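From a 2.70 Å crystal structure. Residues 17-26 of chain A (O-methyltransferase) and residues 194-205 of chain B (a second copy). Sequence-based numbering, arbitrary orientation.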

# COMPACT_ATOMS: atom_id res chain seq x y z
N GLN A 17 -13.84 -3.82 11.51
CA GLN A 17 -13.43 -3.79 12.91
C GLN A 17 -12.38 -4.85 13.20
O GLN A 17 -11.44 -4.61 13.96
CB GLN A 17 -14.64 -3.97 13.83
CG GLN A 17 -15.55 -2.75 13.87
CD GLN A 17 -14.84 -1.51 14.36
OE1 GLN A 17 -13.83 -1.60 15.06
NE2 GLN A 17 -15.35 -0.34 13.99
N TYR A 18 -12.55 -6.02 12.60
CA TYR A 18 -11.58 -7.10 12.77
C TYR A 18 -10.23 -6.67 12.21
O TYR A 18 -9.19 -6.97 12.79
CB TYR A 18 -12.06 -8.38 12.09
CG TYR A 18 -10.97 -9.42 12.02
CD1 TYR A 18 -10.69 -10.23 13.11
CD2 TYR A 18 -10.20 -9.57 10.87
CE1 TYR A 18 -9.69 -11.17 13.06
CE2 TYR A 18 -9.18 -10.51 10.82
CZ TYR A 18 -8.94 -11.31 11.92
OH TYR A 18 -7.94 -12.25 11.89
N LEU A 19 -10.26 -5.98 11.08
CA LEU A 19 -9.04 -5.52 10.43
C LEU A 19 -8.25 -4.60 11.35
O LEU A 19 -7.04 -4.75 11.51
CB LEU A 19 -9.36 -4.82 9.11
CG LEU A 19 -8.20 -4.30 8.26
CD1 LEU A 19 -8.59 -4.27 6.80
CD2 LEU A 19 -7.76 -2.92 8.73
N LEU A 20 -8.94 -3.65 11.97
CA LEU A 20 -8.30 -2.74 12.91
C LEU A 20 -7.70 -3.51 14.09
O LEU A 20 -6.64 -3.14 14.60
CB LEU A 20 -9.28 -1.68 13.42
CG LEU A 20 -9.88 -0.73 12.39
CD1 LEU A 20 -10.83 0.25 13.07
CD2 LEU A 20 -8.80 0.01 11.63
N GLN A 21 -8.38 -4.57 14.51
CA GLN A 21 -7.93 -5.35 15.66
C GLN A 21 -6.64 -6.11 15.39
O GLN A 21 -5.90 -6.42 16.31
CB GLN A 21 -9.02 -6.31 16.11
CG GLN A 21 -10.25 -5.62 16.69
CD GLN A 21 -11.41 -6.57 16.91
OE1 GLN A 21 -11.29 -7.78 16.71
NE2 GLN A 21 -12.55 -6.03 17.32
N VAL A 22 -6.38 -6.41 14.12
CA VAL A 22 -5.19 -7.17 13.76
C VAL A 22 -4.18 -6.36 12.95
O VAL A 22 -3.24 -6.93 12.39
CB VAL A 22 -5.53 -8.46 12.99
CG1 VAL A 22 -6.34 -9.40 13.87
CG2 VAL A 22 -6.28 -8.14 11.70
N SER A 23 -4.37 -5.05 12.88
CA SER A 23 -3.45 -4.22 12.10
C SER A 23 -3.11 -2.87 12.73
O SER A 23 -1.96 -2.43 12.68
CB SER A 23 -3.97 -4.03 10.67
OG SER A 23 -5.04 -3.11 10.61
N LEU A 24 -4.10 -2.20 13.32
CA LEU A 24 -3.90 -0.83 13.80
C LEU A 24 -3.02 -0.76 15.05
O LEU A 24 -3.41 -1.23 16.12
CB LEU A 24 -5.24 -0.14 14.08
CG LEU A 24 -5.16 1.27 14.67
CD1 LEU A 24 -4.48 2.22 13.69
CD2 LEU A 24 -6.55 1.78 15.04
N ARG A 25 -1.84 -0.18 14.90
CA ARG A 25 -0.90 -0.01 16.01
C ARG A 25 -0.71 1.47 16.31
O ARG A 25 0.39 2.01 16.13
CB ARG A 25 0.46 -0.60 15.65
CG ARG A 25 0.48 -2.08 15.33
CD ARG A 25 1.89 -2.48 14.93
NE ARG A 25 2.08 -3.92 14.79
CZ ARG A 25 3.25 -4.49 14.54
NH1 ARG A 25 4.33 -3.74 14.39
NH2 ARG A 25 3.34 -5.81 14.42
N GLU A 26 -1.76 2.13 16.77
CA GLU A 26 -1.71 3.57 17.00
C GLU A 26 -0.86 3.93 18.21
O GLU A 26 -1.10 3.44 19.31
CB GLU A 26 -3.12 4.14 17.17
CG GLU A 26 -3.19 5.65 17.08
CD GLU A 26 -4.59 6.18 17.33
OE1 GLU A 26 -4.94 7.23 16.75
OE2 GLU A 26 -5.32 5.54 18.10
N ILE B 194 -5.28 -18.97 10.39
CA ILE B 194 -5.12 -17.61 9.89
C ILE B 194 -5.48 -16.58 10.97
O ILE B 194 -4.86 -15.52 11.04
CB ILE B 194 -5.95 -17.36 8.62
CG1 ILE B 194 -5.42 -18.24 7.48
CG2 ILE B 194 -5.89 -15.89 8.22
CD1 ILE B 194 -3.92 -18.19 7.33
N ARG B 195 -6.47 -16.90 11.79
CA ARG B 195 -6.81 -16.04 12.91
C ARG B 195 -5.64 -15.99 13.89
O ARG B 195 -5.28 -14.93 14.40
CB ARG B 195 -8.08 -16.52 13.61
CG ARG B 195 -9.36 -16.14 12.88
CD ARG B 195 -10.60 -16.61 13.63
NE ARG B 195 -10.55 -16.26 15.04
CZ ARG B 195 -10.97 -15.11 15.54
NH1 ARG B 195 -11.49 -14.18 14.75
NH2 ARG B 195 -10.88 -14.88 16.85
N LEU B 196 -5.04 -17.16 14.14
CA LEU B 196 -3.89 -17.25 15.01
C LEU B 196 -2.71 -16.49 14.41
O LEU B 196 -1.94 -15.84 15.12
CB LEU B 196 -3.52 -18.71 15.24
CG LEU B 196 -2.50 -18.99 16.35
CD1 LEU B 196 -3.04 -18.55 17.70
CD2 LEU B 196 -2.13 -20.47 16.38
N PHE B 197 -2.57 -16.58 13.09
CA PHE B 197 -1.46 -15.95 12.38
C PHE B 197 -1.55 -14.43 12.36
O PHE B 197 -0.56 -13.73 12.58
CB PHE B 197 -1.37 -16.48 10.94
CG PHE B 197 -0.38 -15.74 10.08
CD1 PHE B 197 0.97 -16.09 10.09
CD2 PHE B 197 -0.79 -14.70 9.26
CE1 PHE B 197 1.88 -15.41 9.30
CE2 PHE B 197 0.13 -14.02 8.47
CZ PHE B 197 1.46 -14.38 8.49
N ASN B 198 -2.75 -13.91 12.10
CA ASN B 198 -2.97 -12.47 12.06
C ASN B 198 -2.64 -11.79 13.38
O ASN B 198 -2.08 -10.70 13.40
CB ASN B 198 -4.41 -12.15 11.65
CG ASN B 198 -4.68 -12.46 10.19
OD1 ASN B 198 -3.76 -12.50 9.37
ND2 ASN B 198 -5.95 -12.67 9.85
N GLN B 199 -2.98 -12.44 14.49
CA GLN B 199 -2.66 -11.92 15.82
C GLN B 199 -1.16 -11.98 16.07
O GLN B 199 -0.58 -11.08 16.68
CB GLN B 199 -3.40 -12.69 16.91
CG GLN B 199 -4.90 -12.43 16.93
CD GLN B 199 -5.25 -11.00 17.36
OE1 GLN B 199 -4.41 -10.27 17.88
NE2 GLN B 199 -6.50 -10.61 17.13
N LYS B 200 -0.53 -13.05 15.60
CA LYS B 200 0.91 -13.22 15.74
C LYS B 200 1.68 -12.08 15.05
O LYS B 200 2.58 -11.49 15.64
CB LYS B 200 1.34 -14.58 15.18
CG LYS B 200 2.82 -14.88 15.30
CD LYS B 200 3.56 -14.61 14.00
CE LYS B 200 4.94 -15.23 14.02
NZ LYS B 200 4.89 -16.71 14.19
N VAL B 201 1.30 -11.78 13.82
CA VAL B 201 1.93 -10.71 13.05
C VAL B 201 1.67 -9.34 13.67
O VAL B 201 2.56 -8.50 13.75
CB VAL B 201 1.48 -10.72 11.58
CG1 VAL B 201 1.89 -9.42 10.89
CG2 VAL B 201 2.05 -11.92 10.85
N TYR B 202 0.43 -9.11 14.09
CA TYR B 202 0.04 -7.86 14.73
C TYR B 202 0.87 -7.58 15.99
O TYR B 202 1.14 -6.43 16.33
CB TYR B 202 -1.45 -7.88 15.06
CG TYR B 202 -1.94 -6.67 15.81
CD1 TYR B 202 -1.86 -5.40 15.25
CD2 TYR B 202 -2.50 -6.79 17.08
CE1 TYR B 202 -2.30 -4.29 15.93
CE2 TYR B 202 -2.95 -5.68 17.77
CZ TYR B 202 -2.85 -4.43 17.19
OH TYR B 202 -3.30 -3.33 17.87
N LYS B 203 1.27 -8.65 16.67
CA LYS B 203 2.04 -8.54 17.91
C LYS B 203 3.55 -8.61 17.66
O LYS B 203 4.34 -8.26 18.53
CB LYS B 203 1.62 -9.62 18.90
CG LYS B 203 0.30 -9.34 19.60
CD LYS B 203 0.35 -7.99 20.30
CE LYS B 203 -0.95 -7.67 21.03
NZ LYS B 203 -0.91 -6.32 21.67
N ASP B 204 3.93 -9.07 16.48
CA ASP B 204 5.34 -9.27 16.14
C ASP B 204 6.11 -7.95 16.11
O ASP B 204 5.83 -7.08 15.29
CB ASP B 204 5.46 -10.01 14.81
CG ASP B 204 6.89 -10.41 14.50
OD1 ASP B 204 7.78 -10.16 15.34
OD2 ASP B 204 7.12 -10.99 13.42
N GLU B 205 7.09 -7.82 17.00
CA GLU B 205 7.86 -6.59 17.11
C GLU B 205 9.10 -6.58 16.23
O GLU B 205 9.92 -5.67 16.29
CB GLU B 205 8.25 -6.32 18.57
CG GLU B 205 7.17 -5.61 19.36
CD GLU B 205 7.43 -5.63 20.85
OE1 GLU B 205 8.38 -6.33 21.28
OE2 GLU B 205 6.70 -4.94 21.60
O HOH W 1 -7.36 -13.12 14.20
O HOH W 2 -2.03 -9.28 11.10

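The chain B stretch is helical from B:Ile194 to B:Lys203, whereas chain A supplies the last part of a helix, A:Gln17 to A:Gln21, and the residues that follow it. The two helix axes come no nearer than 11.1 Å and their N-to-C directions differ by 48°, so the contact is not a close helix-on-helix packing. The nearest pair of CA atoms, A:Val22 CA and B:Tyr202 CA, lies 5.4 Å apart, and A:Val22 is the first residue to leave helical phi/psi. Together the stretches bury 545 Å², counting both sides.

Along chain B, the first residue to make contact is B:Arg195. Its CA-to-CB bond points sideways, but the end of the side chain comes nearer, and B:Arg195 NH1 lies 3.9 Å from A:Tyr18 CE1. This oblique approach is a contact with no hydrogen bond; NH1 has its hydrogen bond elsewhere in the structure. The backbone is joined more specifically: water 1 donates to B:Arg195 O at 2.8 Å and its oxygen lies 2.5 Å from A:Tyr18 OH, bridging the helix to the phenol.

One turn later the CA-to-CB bond of B:Asn198 points toward chain A. B:Asn198 ND2 donates to A:Tyr18 OH at 2.9 Å with an N-H...O angle of 171°, nearly linear, and it sits near the plane of the tyrosine ring, at its edge, where the hydroxyl oxygen can accept. B:Asn198 CB also packs against A:Val22 CG1 at 4.0 Å. The backbone takes part through water 2, whose oxygen donates both to B:Asn198 O (2.7 Å) and to A:Val22 O (2.9 Å).

B:Gln199 contributes van der Waals contact: B:Gln199 NE2 is 3.5 Å from A:Val22 CG1, a methyl group that cannot accept a hydrogen bond.

B:Tyr202, with 125 Å² covered, loses more area to the other stretch than any other residue. Chain A lines its ring: A:Gln21 O and A:Val22 CA lie over one face, A:Gln21 O 3.4 Å from B:Tyr202 CE2, while A:Leu24 O lies at the edge. There B:Tyr202 OH donates to A:Leu24 O at 2.7 Å, a short bond that ties the tip of the side chain to the loop backbone. The aliphatic part of A:Arg25 also packs here, with A:Arg25 CG 3.6 Å from B:Tyr202 CE1.

The guanidinium of A:Arg25 then reaches the end of the chain B helix and the residue after it. A:Arg25 NH2 donates to B:Asp204 O at 2.9 Å and 138°. It also makes weak bonds to B:Val201 O (2.9 Å, 119°) and B:Tyr202 O (3.0 Å, 127°), and A:Arg25 NE adds another weak bond to B:Tyr202 O at 3.1 Å and 125°. NH2 carries two hydrogens, so it cannot align well with all three oxygens at once. B:Val201 O also takes a weak bond from B:Asp204 N. No bond forms with the B:Asp204 carboxylate, whose two oxygens are engaged by residues adjoining the stretches.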